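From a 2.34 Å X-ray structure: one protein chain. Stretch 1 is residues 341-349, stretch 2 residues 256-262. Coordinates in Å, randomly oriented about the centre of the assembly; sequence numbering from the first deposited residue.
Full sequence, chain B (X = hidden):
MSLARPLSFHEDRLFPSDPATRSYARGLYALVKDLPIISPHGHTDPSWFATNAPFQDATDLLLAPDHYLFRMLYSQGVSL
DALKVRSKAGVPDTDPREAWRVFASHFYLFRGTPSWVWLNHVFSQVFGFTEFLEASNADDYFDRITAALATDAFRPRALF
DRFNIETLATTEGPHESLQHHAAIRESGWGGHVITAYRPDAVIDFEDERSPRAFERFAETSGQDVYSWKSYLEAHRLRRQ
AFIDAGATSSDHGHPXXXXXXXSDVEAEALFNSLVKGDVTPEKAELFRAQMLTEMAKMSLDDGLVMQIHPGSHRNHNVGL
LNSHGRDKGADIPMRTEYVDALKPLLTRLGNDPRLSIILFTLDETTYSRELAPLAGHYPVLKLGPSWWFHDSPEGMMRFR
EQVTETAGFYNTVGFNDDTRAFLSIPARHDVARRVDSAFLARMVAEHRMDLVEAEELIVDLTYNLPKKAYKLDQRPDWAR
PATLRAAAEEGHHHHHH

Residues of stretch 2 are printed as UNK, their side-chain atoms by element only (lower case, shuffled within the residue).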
# COMPACT_ATOMS: atom_id res chain seq x y z
N ALA B 341 9.95 -6.67 15.68
CA ALA B 341 11.14 -7.41 15.27
C ALA B 341 12.45 -6.78 15.73
O ALA B 341 13.28 -7.45 16.34
CB ALA B 341 11.14 -7.61 13.75
N LEU B 342 12.61 -5.49 15.46
CA LEU B 342 13.86 -4.76 15.76
C LEU B 342 13.96 -4.28 17.20
O LEU B 342 15.02 -3.80 17.62
CB LEU B 342 14.03 -3.57 14.81
CG LEU B 342 14.18 -3.81 13.31
CD1 LEU B 342 13.98 -2.50 12.58
CD2 LEU B 342 15.53 -4.39 12.99
N LYS B 343 12.87 -4.41 17.95
CA LYS B 343 12.78 -3.93 19.33
C LYS B 343 13.86 -4.42 20.33
O LYS B 343 14.40 -3.59 21.07
CB LYS B 343 11.37 -4.09 19.91
CG LYS B 343 11.07 -3.07 20.98
CD LYS B 343 9.73 -3.28 21.64
CE LYS B 343 9.62 -2.36 22.85
NZ LYS B 343 8.30 -2.51 23.51
N PRO B 344 14.17 -5.75 20.38
CA PRO B 344 15.26 -6.22 21.27
C PRO B 344 16.65 -5.61 21.05
O PRO B 344 17.38 -5.38 22.02
CB PRO B 344 15.30 -7.72 21.00
CG PRO B 344 13.93 -8.05 20.55
CD PRO B 344 13.54 -6.89 19.70
N LEU B 345 17.01 -5.35 19.79
CA LEU B 345 18.28 -4.71 19.45
C LEU B 345 18.26 -3.22 19.76
O LEU B 345 19.25 -2.66 20.23
CB LEU B 345 18.64 -4.95 17.98
CG LEU B 345 19.83 -4.26 17.30
CD1 LEU B 345 21.14 -4.44 18.07
CD2 LEU B 345 20.00 -4.75 15.86
N LEU B 346 17.11 -2.59 19.51
CA LEU B 346 16.96 -1.15 19.71
C LEU B 346 16.85 -0.76 21.18
O LEU B 346 17.18 0.36 21.56
CB LEU B 346 15.75 -0.63 18.91
CG LEU B 346 15.94 -0.56 17.39
CD1 LEU B 346 14.61 -0.39 16.70
CD2 LEU B 346 16.89 0.55 16.99
N THR B 347 16.37 -1.69 22.00
CA THR B 347 16.32 -1.50 23.45
C THR B 347 17.74 -1.52 24.00
O THR B 347 18.08 -0.74 24.90
CB THR B 347 15.45 -2.58 24.12
OG1 THR B 347 14.14 -2.55 23.54
CG2 THR B 347 15.32 -2.35 25.63
N ARG B 348 18.58 -2.39 23.44
CA ARG B 348 19.96 -2.49 23.87
C ARG B 348 20.81 -1.35 23.32
O ARG B 348 21.50 -0.67 24.07
CB ARG B 348 20.55 -3.84 23.46
CG ARG B 348 21.93 -4.11 24.04
CD ARG B 348 22.65 -5.25 23.33
NE ARG B 348 23.97 -5.49 23.91
CZ ARG B 348 24.21 -6.26 24.97
NH1 ARG B 348 23.22 -6.88 25.60
NH2 ARG B 348 25.45 -6.41 25.41
N LEU B 349 20.72 -1.13 22.01
CA LEU B 349 21.67 -0.28 21.29
C LEU B 349 21.09 0.84 20.43
O LEU B 349 21.82 1.44 19.64
CB LEU B 349 22.57 -1.16 20.42
CG LEU B 349 23.46 -2.20 21.10
CD1 LEU B 349 24.10 -3.11 20.08
CD2 LEU B 349 24.52 -1.54 21.97
N UNK B 256 13.69 -12.77 7.99
CA UNK B 256 12.95 -11.80 8.78
C UNK B 256 13.88 -10.69 9.26
O UNK B 256 15.11 -10.79 9.12
c UNK B 256 12.31 -12.44 10.02
c UNK B 256 11.27 -13.49 9.63
o UNK B 256 13.33 -13.05 10.82
N UNK B 257 13.29 -9.64 9.82
CA UNK B 257 14.06 -8.55 10.42
C UNK B 257 14.29 -8.78 11.92
O UNK B 257 14.76 -7.89 12.62
c UNK B 257 13.36 -7.22 10.18
N UNK B 258 13.95 -9.99 12.38
CA UNK B 258 13.95 -10.33 13.80
C UNK B 258 15.32 -10.17 14.43
O UNK B 258 16.33 -10.57 13.84
c UNK B 258 13.45 -11.75 14.00
N UNK B 259 15.35 -9.53 15.60
CA UNK B 259 16.56 -9.42 16.42
C UNK B 259 16.28 -10.00 17.81
O UNK B 259 15.12 -10.15 18.20
c UNK B 259 17.04 -7.95 16.57
o UNK B 259 16.06 -7.18 17.28
c UNK B 259 17.29 -7.30 15.21
N UNK B 260 17.33 -10.33 18.55
CA UNK B 260 17.17 -10.86 19.92
C UNK B 260 18.25 -10.31 20.85
O UNK B 260 19.27 -9.83 20.40
c UNK B 260 17.19 -12.38 19.91
N UNK B 261 18.01 -10.39 22.16
CA UNK B 261 19.00 -9.94 23.13
C UNK B 261 19.15 -11.00 24.22
O UNK B 261 18.71 -10.82 25.36
o UNK B 261 20.95 -8.27 24.23
c UNK B 261 18.61 -8.58 23.71
c UNK B 261 19.77 -7.87 24.41
o UNK B 261 19.51 -6.90 25.14
N UNK B 262 19.75 -12.12 23.84
CA UNK B 262 20.03 -13.21 24.78
C UNK B 262 21.28 -12.90 25.59
O UNK B 262 22.12 -12.09 25.18
c UNK B 262 19.12 -15.07 23.09
c UNK B 262 20.21 -14.54 24.04
c UNK B 262 19.64 -16.28 22.30
c UNK B 262 17.84 -15.42 23.82
O HOH W 1 12.33 -9.93 17.95
O HOH W 2 22.82 -9.76 27.48

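Position 256 has three side-chain atoms. The first carbon carries one oxygen and one carbon, a beta-branched hydroxyl side chain. It makes no contact with stretch 1. The residue is Thr256.

Position 257 has one side-chain carbon and no more. Its CA-to-CB bond points toward stretch 1, and its CB lies 4.2 Å from CB of Ala341. The backbone O of 257 is 3.6 Å from CD2 of Leu342. A lone CB means alanine, Ala257.

Position 258 also has a single carbon. Here CA-to-CB points away, and the approach is made by the backbone: CA of 258 is 3.9 Å from O of Ala341. This is Ala258. Its N donates a weak hydrogen bond to OG1 of Thr256, at 3.5 Å.

Position 259 again has one carbon carrying one oxygen and one carbon. The bond to CB points toward stretch 1. The side-chain oxygen is 2.9 Å from O of Ala341 and 3.2 Å from N of Leu345. The side-chain carbon beyond CB is 4.1 Å from CD2 of Leu342. An oxygen and a carbon on one CB identify threonine, Thr259. Chi1 is in the p well.

Position 260 has one carbon, directed away from stretch 1. Its CA packs 3.8 Å from CB of Pro344. It is Ala260.

Position 261 has two carbons, the second carrying two oxygens: a short carboxylate-type end. One oxygen is 3.0 Å from NH1 of Arg348. The shape alone fits aspartate, and the salt bridge to the guanidinium agrees. It is Asp261.

Position 262 has four carbons, forked at the second, with no close contact to stretch 1. Branching one carbon beyond CB gives leucine, Leu262.

The contact centres on Thr259, which has the largest covered area of either stretch. Its N and its OG1 both donate to O of Ala341, at 3.0 and 2.9 Å. The same OG1 accepts from N of Leu345 at 3.2 Å. One hydroxyl thus joins O of Ala341 to the backbone amide of Leu345, which lies in the helix. Pro344 packs alongside, its CG 3.4 Å from O of Thr259. A water bridges the backbones too, donating to O of Thr259 at 2.8 Å and to O of Ala341 at 3.1 Å. Farther along, NH1 of Arg348 meets OD1 of Asp261 at 3.0 Å. The charges attract, but the hydrogen bond within this salt bridge is weak, with an angle of 129°.

Stretch 2 (256-262) TAATADL
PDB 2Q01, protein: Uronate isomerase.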